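Local structure of K Homology domain-containing protein (Aeropyrum pernix, 1TUA) at residues A[46-51]-A[62-67]; A[27-30]-A[36-39]; A[86-91]-A[145-150]. The protein is of unknown function but is built from K homology domains and probably binds RNA. All coordinates share one frame; numbering follows the deposited sequence.

Contact 1 (A[46-51]-A[62-67])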
ATOM      1  N   VAL A  46       8.318  14.443   5.833  1.00 13.77           N
ATOM      2  CA  VAL A  46       7.027  15.106   5.812  1.00 13.42           C
ATOM      3  C   VAL A  46       6.429  15.012   7.216  1.00 13.34           C
ATOM      4  O   VAL A  46       6.599  14.004   7.899  1.00 14.10           O
ATOM      5  CB  VAL A  46       6.105  14.425   4.767  1.00 15.81           C
ATOM      6  CG1 VAL A  46       4.666  14.897   4.925  1.00 14.69           C
ATOM      7  CG2 VAL A  46       6.628  14.734   3.352  1.00 15.36           C
ATOM      8  N   ILE A  47       5.775  16.076   7.665  1.00 12.08           N
ATOM      9  CA  ILE A  47       5.150  16.067   8.983  1.00 12.46           C
ATOM     10  C   ILE A  47       3.652  16.287   8.803  1.00 11.66           C
ATOM     11  O   ILE A  47       3.230  17.252   8.168  1.00 10.82           O
ATOM     12  CB  ILE A  47       5.710  17.180   9.892  1.00 13.81           C
ATOM     13  CG1 ILE A  47       7.235  17.085   9.942  1.00 15.51           C
ATOM     14  CG2 ILE A  47       5.115  17.050  11.294  1.00 12.61           C
ATOM     15  CD1 ILE A  47       7.895  18.198  10.722  1.00 19.30           C
ATOM     16  N   VAL A  48       2.857  15.380   9.360  1.00 10.25           N
ATOM     17  CA  VAL A  48       1.405  15.464   9.265  1.00 10.49           C
ATOM     18  C   VAL A  48       0.842  15.849  10.632  1.00 10.20           C
ATOM     19  O   VAL A  48       1.148  15.207  11.633  1.00  9.21           O
ATOM     20  CB  VAL A  48       0.793  14.108   8.834  1.00  9.71           C
ATOM     21  CG1 VAL A  48      -0.702  14.257   8.627  1.00 12.36           C
ATOM     22  CG2 VAL A  48       1.469  13.610   7.550  1.00 12.23           C
ATOM     23  N   GLU A  49       0.038  16.909  10.665  1.00  9.89           N
ATOM     24  CA  GLU A  49      -0.572  17.384  11.901  1.00 11.16           C
ATOM     25  C   GLU A  49      -2.051  17.665  11.683  1.00  9.89           C
ATOM     26  O   GLU A  49      -2.484  17.922  10.565  1.00  9.37           O
ATOM     27  CB  GLU A  49       0.045  18.707  12.351  1.00 14.56           C
ATOM     28  CG  GLU A  49       1.541  18.762  12.458  1.00 20.18           C
ATOM     29  CD  GLU A  49       1.996  20.172  12.778  1.00 23.78           C
ATOM     30  OE1 GLU A  49       1.518  21.108  12.100  1.00 25.41           O
ATOM     31  OE2 GLU A  49       2.819  20.350  13.701  1.00 26.52           O
ATOM     32  N   PRO A  50      -2.846  17.630  12.760  1.00 10.00           N
ATOM     33  CA  PRO A  50      -4.275  17.913  12.612  1.00 10.88           C
ATOM     34  C   PRO A  50      -4.420  19.437  12.533  1.00 10.83           C
ATOM     35  O   PRO A  50      -3.597  20.164  13.097  1.00 11.69           O
ATOM     36  CB  PRO A  50      -4.874  17.336  13.893  1.00 11.73           C
ATOM     37  CG  PRO A  50      -3.780  17.572  14.902  1.00 12.51           C
ATOM     38  CD  PRO A  50      -2.527  17.191  14.133  1.00 11.28           C
ATOM     39  N   GLU A  51      -5.436  19.929  11.831  1.00 10.99           N
ATOM     40  CA  GLU A  51      -5.626  21.378  11.733  1.00 11.37           C
ATOM     41  C   GLU A  51      -6.263  21.924  13.017  1.00 13.02           C
ATOM     42  O   GLU A  51      -6.152  23.114  13.312  1.00 15.13           O
ATOM     43  CB  GLU A  51      -6.498  21.730  10.522  1.00 11.15           C
ATOM     44  CG  GLU A  51      -7.929  21.218  10.597  1.00 11.58           C
ATOM     45  CD  GLU A  51      -8.733  21.511   9.334  1.00 11.08           C
ATOM     46  OE1 GLU A  51      -8.129  21.759   8.269  1.00 11.59           O
ATOM     47  OE2 GLU A  51      -9.978  21.473   9.401  1.00 12.43           O
ATOM     48  N   LYS A  62      -4.518   8.116   8.438  1.00  8.97           N
ATOM     49  CA  LYS A  62      -4.722   7.805   7.021  1.00  8.50           C
ATOM     50  C   LYS A  62      -4.007   8.811   6.120  1.00  8.31           C
ATOM     51  O   LYS A  62      -3.511   8.453   5.057  1.00  8.40           O
ATOM     52  CB  LYS A  62      -6.215   7.748   6.691  1.00  9.98           C
ATOM     53  CG  LYS A  62      -6.900   6.506   7.246  1.00 12.41           C
ATOM     54  CD  LYS A  62      -8.353   6.408   6.794  1.00 15.33           C
ATOM     55  CE  LYS A  62      -8.948   5.045   7.143  1.00 19.34           C
ATOM     56  NZ  LYS A  62      -8.310   3.933   6.377  1.00 22.74           N
ATOM     57  N   ALA A  63      -3.956  10.073   6.541  1.00  7.95           N
ATOM     58  CA  ALA A  63      -3.254  11.093   5.769  1.00  8.26           C
ATOM     59  C   ALA A  63      -1.785  10.662   5.659  1.00  8.95           C
ATOM     60  O   ALA A  63      -1.172  10.747   4.587  1.00  9.95           O
ATOM     61  CB  ALA A  63      -3.351  12.453   6.473  1.00  8.48           C
ATOM     62  N   ALA A  64      -1.230  10.193   6.776  1.00  8.61           N
ATOM     63  CA  ALA A  64       0.163   9.745   6.813  1.00  8.36           C
ATOM     64  C   ALA A  64       0.359   8.477   5.980  1.00  8.84           C
ATOM     65  O   ALA A  64       1.418   8.280   5.380  1.00  8.90           O
ATOM     66  CB  ALA A  64       0.591   9.497   8.253  1.00  7.46           C
ATOM     67  N   GLU A  65      -0.657   7.618   5.937  1.00  9.48           N
ATOM     68  CA  GLU A  65      -0.549   6.386   5.156  1.00 10.55           C
ATOM     69  C   GLU A  65      -0.535   6.706   3.668  1.00  9.48           C
ATOM     70  O   GLU A  65       0.174   6.063   2.902  1.00  9.20           O
ATOM     71  CB  GLU A  65      -1.695   5.429   5.483  1.00 13.53           C
ATOM     72  CG  GLU A  65      -1.582   4.820   6.867  1.00 18.62           C
ATOM     73  CD  GLU A  65      -0.355   3.936   7.017  1.00 22.38           C
ATOM     74  OE1 GLU A  65      -0.383   2.779   6.552  1.00 23.61           O
ATOM     75  OE2 GLU A  65       0.651   4.402   7.592  1.00 27.62           O
ATOM     76  N   VAL A  66      -1.305   7.707   3.258  1.00  8.59           N
ATOM     77  CA  VAL A  66      -1.318   8.094   1.851  1.00  8.76           C
ATOM     78  C   VAL A  66       0.086   8.553   1.453  1.00  7.65           C
ATOM     79  O   VAL A  66       0.607   8.163   0.405  1.00  7.98           O
ATOM     80  CB  VAL A  66      -2.322   9.230   1.590  1.00  8.07           C
ATOM     81  CG1 VAL A  66      -2.145   9.771   0.177  1.00  9.36           C
ATOM     82  CG2 VAL A  66      -3.737   8.717   1.791  1.00  7.64           C
ATOM     83  N   VAL A  67       0.700   9.380   2.293  1.00  7.73           N
ATOM     84  CA  VAL A  67       2.054   9.862   2.018  1.00  7.41           C
ATOM     85  C   VAL A  67       3.033   8.689   1.914  1.00  8.23           C
ATOM     86  O   VAL A  67       3.866   8.640   1.010  1.00  8.79           O
ATOM     87  CB  VAL A  67       2.538  10.821   3.124  1.00  7.07           C
ATOM     88  CG1 VAL A  67       4.033  11.107   2.948  1.00  8.71           C
ATOM     89  CG2 VAL A  67       1.733  12.122   3.068  1.00  6.88           C
TER

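Contact 2 (A[27-30]-A[36-39])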
ATOM      1  N   ALA A  27      -1.986  19.237  -0.979  1.00 11.05           N
ATOM      2  CA  ALA A  27      -3.147  20.096  -0.739  1.00 11.32           C
ATOM      3  C   ALA A  27      -4.426  19.265  -0.693  1.00 10.46           C
ATOM      4  O   ALA A  27      -5.284  19.493   0.154  1.00 10.69           O
ATOM      5  CB  ALA A  27      -3.266  21.148  -1.825  1.00 11.42           C
ATOM      6  N   GLU A  28      -4.549  18.310  -1.612  1.00  9.56           N
ATOM      7  CA  GLU A  28      -5.726  17.450  -1.667  1.00  9.49           C
ATOM      8  C   GLU A  28      -5.776  16.531  -0.447  1.00  9.71           C
ATOM      9  O   GLU A  28      -6.853  16.285   0.105  1.00  9.71           O
ATOM     10  CB  GLU A  28      -5.712  16.622  -2.957  1.00 12.61           C
ATOM     11  CG  GLU A  28      -6.985  15.826  -3.223  1.00 16.86           C
ATOM     12  CD  GLU A  28      -8.244  16.687  -3.196  1.00 22.72           C
ATOM     13  OE1 GLU A  28      -8.153  17.914  -3.436  1.00 23.51           O
ATOM     14  OE2 GLU A  28      -9.335  16.132  -2.949  1.00 24.90           O
ATOM     15  N   ILE A  29      -4.621  16.022  -0.014  1.00  9.03           N
ATOM     16  CA  ILE A  29      -4.613  15.152   1.162  1.00 10.40           C
ATOM     17  C   ILE A  29      -5.080  15.964   2.369  1.00  9.67           C
ATOM     18  O   ILE A  29      -5.905  15.504   3.162  1.00  9.54           O
ATOM     19  CB  ILE A  29      -3.207  14.592   1.459  1.00 11.22           C
ATOM     20  CG1 ILE A  29      -2.723  13.748   0.283  1.00  9.93           C
ATOM     21  CG2 ILE A  29      -3.254  13.728   2.721  1.00 11.09           C
ATOM     22  CD1 ILE A  29      -1.284  13.286   0.418  1.00 10.82           C
ATOM     23  N   MET A  30      -4.557  17.183   2.491  1.00  9.67           N
ATOM     24  CA  MET A  30      -4.925  18.072   3.588  1.00 10.24           C
ATOM     25  C   MET A  30      -6.426  18.371   3.555  1.00 10.78           C
ATOM     26  O   MET A  30      -7.110  18.302   4.573  1.00 10.39           O
ATOM     27  CB  MET A  30      -4.139  19.393   3.493  1.00  8.95           C
ATOM     28  CG  MET A  30      -2.656  19.305   3.884  1.00 10.26           C
ATOM     29  SD  MET A  30      -1.748  20.893   3.705  1.00  5.42           S
ATOM     30  CE  MET A  30      -0.892  20.583   2.290  1.00 18.78           C
ATOM     31  N   VAL A  36      -2.636  19.301   8.270  1.00 10.10           N
ATOM     32  CA  VAL A  36      -1.681  20.264   7.762  1.00 11.18           C
ATOM     33  C   VAL A  36      -0.405  19.461   7.540  1.00 11.51           C
ATOM     34  O   VAL A  36       0.101  18.806   8.454  1.00 11.23           O
ATOM     35  CB  VAL A  36      -1.426  21.399   8.762  1.00 12.27           C
ATOM     36  CG1 VAL A  36      -0.381  22.360   8.193  1.00 12.66           C
ATOM     37  CG2 VAL A  36      -2.734  22.126   9.053  1.00 12.52           C
ATOM     38  N   ILE A  37       0.096  19.493   6.315  1.00 10.41           N
ATOM     39  CA  ILE A  37       1.285  18.742   5.974  1.00 13.13           C
ATOM     40  C   ILE A  37       2.430  19.686   5.644  1.00 15.28           C
ATOM     41  O   ILE A  37       2.310  20.548   4.772  1.00 16.17           O
ATOM     42  CB  ILE A  37       1.007  17.823   4.769  1.00 12.84           C
ATOM     43  CG1 ILE A  37      -0.126  16.859   5.112  1.00 13.90           C
ATOM     44  CG2 ILE A  37       2.260  17.054   4.393  1.00 15.70           C
ATOM     45  CD1 ILE A  37      -0.541  15.963   3.954  1.00 16.59           C
ATOM     46  N   THR A  38       3.538  19.525   6.353  1.00 14.72           N
ATOM     47  CA  THR A  38       4.704  20.362   6.125  1.00 17.00           C
ATOM     48  C   THR A  38       5.824  19.485   5.576  1.00 16.64           C
ATOM     49  O   THR A  38       6.030  18.352   6.025  1.00 14.89           O
ATOM     50  CB  THR A  38       5.147  21.052   7.426  1.00 18.12           C
ATOM     51  OG1 THR A  38       5.457  20.058   8.405  1.00 24.65           O
ATOM     52  CG2 THR A  38       4.032  21.931   7.962  1.00 18.11           C
ATOM     53  N   VAL A  39       6.534  20.017   4.590  1.00 17.36           N
ATOM     54  CA  VAL A  39       7.608  19.289   3.940  1.00 19.53           C
ATOM     55  C   VAL A  39       8.992  19.850   4.243  1.00 20.88           C
ATOM     56  O   VAL A  39       9.200  21.063   4.229  1.00 21.47           O
ATOM     57  CB  VAL A  39       7.406  19.295   2.412  1.00 19.80           C
ATOM     58  CG1 VAL A  39       8.491  18.471   1.738  1.00 21.65           C
ATOM     59  CG2 VAL A  39       6.026  18.762   2.070  1.00 19.86           C
TER

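Contact 3 (A[86-91]-A[145-150])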
ATOM      1  N   ASP A  86     -11.796   0.994   6.069  1.00 20.75           N
ATOM      2  CA  ASP A  86     -11.310  -0.379   6.039  1.00 19.22           C
ATOM      3  C   ASP A  86     -10.126  -0.676   5.124  1.00 17.04           C
ATOM      4  O   ASP A  86      -9.650  -1.813   5.090  1.00 16.87           O
ATOM      5  CB  ASP A  86     -12.460  -1.328   5.704  1.00 22.52           C
ATOM      6  CG  ASP A  86     -13.601  -1.226   6.699  1.00 26.99           C
ATOM      7  OD1 ASP A  86     -13.327  -1.228   7.923  1.00 27.92           O
ATOM      8  OD2 ASP A  86     -14.769  -1.148   6.255  1.00 30.83           O
ATOM      9  N   GLN A  87      -9.643   0.321   4.390  1.00 13.67           N
ATOM     10  CA  GLN A  87      -8.497   0.090   3.506  1.00 12.36           C
ATOM     11  C   GLN A  87      -7.204   0.301   4.294  1.00 12.79           C
ATOM     12  O   GLN A  87      -7.081   1.264   5.045  1.00 12.16           O
ATOM     13  CB  GLN A  87      -8.531   1.046   2.304  1.00 12.46           C
ATOM     14  CG  GLN A  87      -9.795   0.968   1.470  1.00 11.47           C
ATOM     15  CD  GLN A  87     -10.069  -0.436   0.990  1.00 13.48           C
ATOM     16  OE1 GLN A  87      -9.315  -0.994   0.187  1.00 13.81           O
ATOM     17  NE2 GLN A  87     -11.147  -1.030   1.489  1.00 15.89           N
ATOM     18  N   ILE A  88      -6.246  -0.608   4.132  1.00 11.49           N
ATOM     19  CA  ILE A  88      -4.966  -0.501   4.820  1.00 11.12           C
ATOM     20  C   ILE A  88      -3.799  -0.688   3.844  1.00 10.29           C
ATOM     21  O   ILE A  88      -3.971  -1.120   2.704  1.00  9.40           O
ATOM     22  CB  ILE A  88      -4.821  -1.557   5.952  1.00 11.89           C
ATOM     23  CG1 ILE A  88      -4.788  -2.964   5.352  1.00 13.33           C
ATOM     24  CG2 ILE A  88      -5.968  -1.424   6.947  1.00 13.52           C
ATOM     25  CD1 ILE A  88      -4.388  -4.035   6.330  1.00 15.36           C
ATOM     26  N   LEU A  89      -2.608  -0.360   4.317  1.00 10.01           N
ATOM     27  CA  LEU A  89      -1.402  -0.489   3.520  1.00 10.27           C
ATOM     28  C   LEU A  89      -0.519  -1.571   4.127  1.00 10.33           C
ATOM     29  O   LEU A  89      -0.180  -1.513   5.308  1.00  9.72           O
ATOM     30  CB  LEU A  89      -0.646   0.839   3.506  1.00  9.48           C
ATOM     31  CG  LEU A  89       0.743   0.854   2.863  1.00  9.43           C
ATOM     32  CD1 LEU A  89       0.635   0.571   1.368  1.00 10.18           C
ATOM     33  CD2 LEU A  89       1.380   2.221   3.105  1.00  8.79           C
ATOM     34  N   VAL A  90      -0.168  -2.562   3.316  1.00 10.63           N
ATOM     35  CA  VAL A  90       0.700  -3.648   3.755  1.00 10.91           C
ATOM     36  C   VAL A  90       1.898  -3.646   2.833  1.00 11.22           C
ATOM     37  O   VAL A  90       1.754  -3.435   1.629  1.00 11.04           O
ATOM     38  CB  VAL A  90      -0.003  -5.001   3.666  1.00 12.36           C
ATOM     39  CG1 VAL A  90       0.998  -6.124   3.926  1.00 16.00           C
ATOM     40  CG2 VAL A  90      -1.134  -5.048   4.678  1.00 13.44           C
ATOM     41  N   VAL A  91       3.082  -3.873   3.390  1.00 11.77           N
ATOM     42  CA  VAL A  91       4.293  -3.866   2.581  1.00 13.51           C
ATOM     43  C   VAL A  91       5.112  -5.130   2.738  1.00 14.36           C
ATOM     44  O   VAL A  91       5.275  -5.643   3.843  1.00 15.18           O
ATOM     45  CB  VAL A  91       5.198  -2.665   2.944  1.00 14.89           C
ATOM     46  CG1 VAL A  91       6.471  -2.694   2.106  1.00 15.25           C
ATOM     47  CG2 VAL A  91       4.449  -1.359   2.725  1.00 16.11           C
ATOM     48  N   GLU A 145      -8.153  -8.544   5.306  1.00 15.59           N
ATOM     49  CA  GLU A 145      -8.029  -9.909   4.809  1.00 16.41           C
ATOM     50  C   GLU A 145      -7.521 -10.033   3.377  1.00 14.71           C
ATOM     51  O   GLU A 145      -6.693 -10.898   3.080  1.00 14.22           O
ATOM     52  CB  GLU A 145      -9.362 -10.625   4.937  1.00 18.53           C
ATOM     53  CG  GLU A 145      -9.812 -10.773   6.356  1.00 23.03           C
ATOM     54  CD  GLU A 145     -10.984 -11.702   6.461  1.00 28.19           C
ATOM     55  OE1 GLU A 145     -12.071 -11.346   5.958  1.00 30.76           O
ATOM     56  OE2 GLU A 145     -10.811 -12.799   7.030  1.00 31.96           O
ATOM     57  N   ARG A 146      -8.021  -9.184   2.486  1.00 12.88           N
ATOM     58  CA  ARG A 146      -7.587  -9.219   1.095  1.00 13.26           C
ATOM     59  C   ARG A 146      -6.126  -8.784   0.955  1.00 12.38           C
ATOM     60  O   ARG A 146      -5.365  -9.388   0.197  1.00 12.45           O
ATOM     61  CB  ARG A 146      -8.501  -8.341   0.237  1.00 12.85           C
ATOM     62  CG  ARG A 146      -9.897  -8.928   0.084  1.00 13.62           C
ATOM     63  CD  ARG A 146     -10.828  -8.007  -0.682  1.00 13.69           C
ATOM     64  NE  ARG A 146     -12.076  -8.692  -1.014  1.00 16.37           N
ATOM     65  CZ  ARG A 146     -12.966  -9.105  -0.118  1.00 15.39           C
ATOM     66  NH1 ARG A 146     -12.759  -8.897   1.176  1.00 16.06           N
ATOM     67  NH2 ARG A 146     -14.057  -9.746  -0.517  1.00 15.98           N
ATOM     68  N   ALA A 147      -5.728  -7.748   1.688  1.00 11.42           N
ATOM     69  CA  ALA A 147      -4.341  -7.289   1.636  1.00 11.60           C
ATOM     70  C   ALA A 147      -3.410  -8.383   2.185  1.00 12.23           C
ATOM     71  O   ALA A 147      -2.317  -8.607   1.657  1.00 12.59           O
ATOM     72  CB  ALA A 147      -4.177  -5.997   2.441  1.00 11.15           C
ATOM     73  N   MET A 148      -3.841  -9.065   3.244  1.00 12.57           N
ATOM     74  CA  MET A 148      -3.020 -10.123   3.818  1.00 14.59           C
ATOM     75  C   MET A 148      -2.953 -11.326   2.870  1.00 14.02           C
ATOM     76  O   MET A 148      -1.927 -12.012   2.803  1.00 13.34           O
ATOM     77  CB  MET A 148      -3.555 -10.541   5.196  1.00 17.14           C
ATOM     78  CG  MET A 148      -3.348  -9.480   6.299  1.00 19.45           C
ATOM     79  SD  MET A 148      -1.630  -8.842   6.419  1.00 19.37           S
ATOM     80  CE  MET A 148      -0.794 -10.289   7.005  1.00 24.61           C
ATOM     81  N   ALA A 149      -4.032 -11.570   2.124  1.00 12.17           N
ATOM     82  CA  ALA A 149      -4.047 -12.677   1.163  1.00 11.18           C
ATOM     83  C   ALA A 149      -3.039 -12.380   0.051  1.00 11.05           C
ATOM     84  O   ALA A 149      -2.251 -13.244  -0.342  1.00 11.30           O
ATOM     85  CB  ALA A 149      -5.444 -12.845   0.576  1.00 10.50           C
ATOM     86  N   ALA A 150      -3.065 -11.147  -0.449  1.00 10.35           N
ATOM     87  CA  ALA A 150      -2.150 -10.720  -1.504  1.00  9.89           C
ATOM     88  C   ALA A 150      -0.696 -10.782  -1.017  1.00 10.92           C
ATOM     89  O   ALA A 150       0.205 -11.194  -1.748  1.00 11.00           O
ATOM     90  CB  ALA A 150      -2.495  -9.296  -1.940  1.00  9.47           C
TER

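Contact 1 (A[46-51]-A[62-67])
Val48 makes the tightest part of this contact, setting its two methyl groups on neighbouring residues of helix 62-67. With CG1 anti to the backbone N (chi1 -175°), Val48 CG1 reaches the methyl group of Ala63, CG1 to CB 3.9 Å. The other branch faces the backbone of the next residue, Val48 CG2 lying 4.1 Å from Ala64 CA. Two alanines in a row let the helix come close here, since each has only a methyl group to place between the backbones. One helical turn on, the fit is looser: Val67 offers CG1 to the strand, and Val46 meets it at CB, 4.3 Å away. All five touching residues are buried, and the contact is wholly apolar. Ala63 touches Thr35 of strand 35-40, and Ala64 and Val67 touch Val8 of strand 6-9, so the helix spans the sheet. The alternate residues Ile47 and Glu49 occupy the opposite, partly exposed face of the strand; Ile47 packs on Tyr7 and Thr38, while Glu49 forms a salt bridge with Arg5. Glu51, past the strand, is exposed, though its backbone still bonds to Gly34. Strand and helix axes lie 8.9 Å apart and run nearly antiparallel, at 160°. Such a C-terminal helix, laid over a three-stranded antiparallel sheet of order 1-3-2 directly after its central strand, is characteristic of the type I KH fold.

Contact 2 (A[27-30]-A[36-39])
Met30 reaches from helix 24-33 to the edge of the sheet, where its thioether lies against Ile37. Its chi1 (-74°) puts CG beside the backbone N and 3.7 Å from Ile37 CG1; the extended chi2 carries SD on to the backbone of Ile37. A bend at chi3 (-104°) then turns the methyl group back over the strand toward Ile37 CB and O. Between CG and CE of Met30, SD accepts a weak hydrogen bond from the backbone N-H of Ile37, long at 3.5 Å (N to SD) but nearly straight at 166°. Val36 and Thr38 pair with strand 45-50, whereas the N-H of Ile37 points outward from this edge strand, which explains why a helix side chain can take it. In a type I KH domain this helix follows the GXXG loop, and with the second strand it borders the groove that in relatives receives single-stranded nucleic acid; Met30 is partly exposed on that part of the fold. Replacing Met30 by alanine would probably leave the Ile37 N-H without its sulfur partner and open a gap beside Ile37 CG1. Deeper in, Ile37 extends its longer branch toward the helix. There the side chains of Ile29 and Ile37 cross at about a right angle, Ile29 CG2 sitting 3.7 Å from Ile37 CD1. Ile29 is buried and continues into the core, resting on Ala63 and Val66 of helix 57-72 and on Phe80.

Contact 3 (A[86-91]-A[145-150])
Ile88, partly exposed, is the first residue of segment 86-91 to meet helix 145-150. Its chi1 of 65° sets CG1 beside both the backbone N and the carbonyl carbon, and from there Ile88 CG1 approaches the methyl group of Ala147 at 4.2 Å, CG1 to CB. Leu89 points the other way, its side chain lying against Glu65, Lys68 and Leu72 of helix 57-72. With Val90 the strand turns again to helix 145-150 and makes its closest approach. CG1 is anti to the backbone N (chi1 171°), which leaves CG2 as the branch that touches: Val90 CG2 lies 3.9 Å from Ala147 CB, and the same methyl group has the sulfur of Met148 beside it, CG2 to SD 4.2 Å. The methyl group of buried Ala147 is thus shared by Ile88 and Val90. Val91 packs on Leu72 of helix 57-72. The two axes run almost parallel, 18° apart in direction and 8.8 Å from each other. Strand 87-93 is an outer strand of its sheet, bonded through Ile88 and Val90 to Gly142 and Ile140, and it lies between helix 144-158 on one face and helix 57-72 on the other; beyond helix 144-158, helix 163-188 packs on Glu145 and Arg146.

Contacts 1 and 2 belong to one KH unit, their centres about 7 Å apart. They share a sheet: Val36 N bonds to Glu49 O (2.7 Å) and Ile47 N to Thr38 O (2.8 Å), while Val66 CG1 and Ile29 CD1 meet at 3.6 Å where the two helices pack. Contact 3 lies in the following K homology region, its centre about 20 Å from that of contact 1 and 25 Å from that of contact 2. It reaches contact 1 directly, Glu65 OE1 touching Leu89 CB at 3.6 Å. Helix 57-72 therefore separates the two sheets, in keeping with a four-layer alpha-beta sandwich. RNA binding along the groove near contact 2 is inferred from relatives.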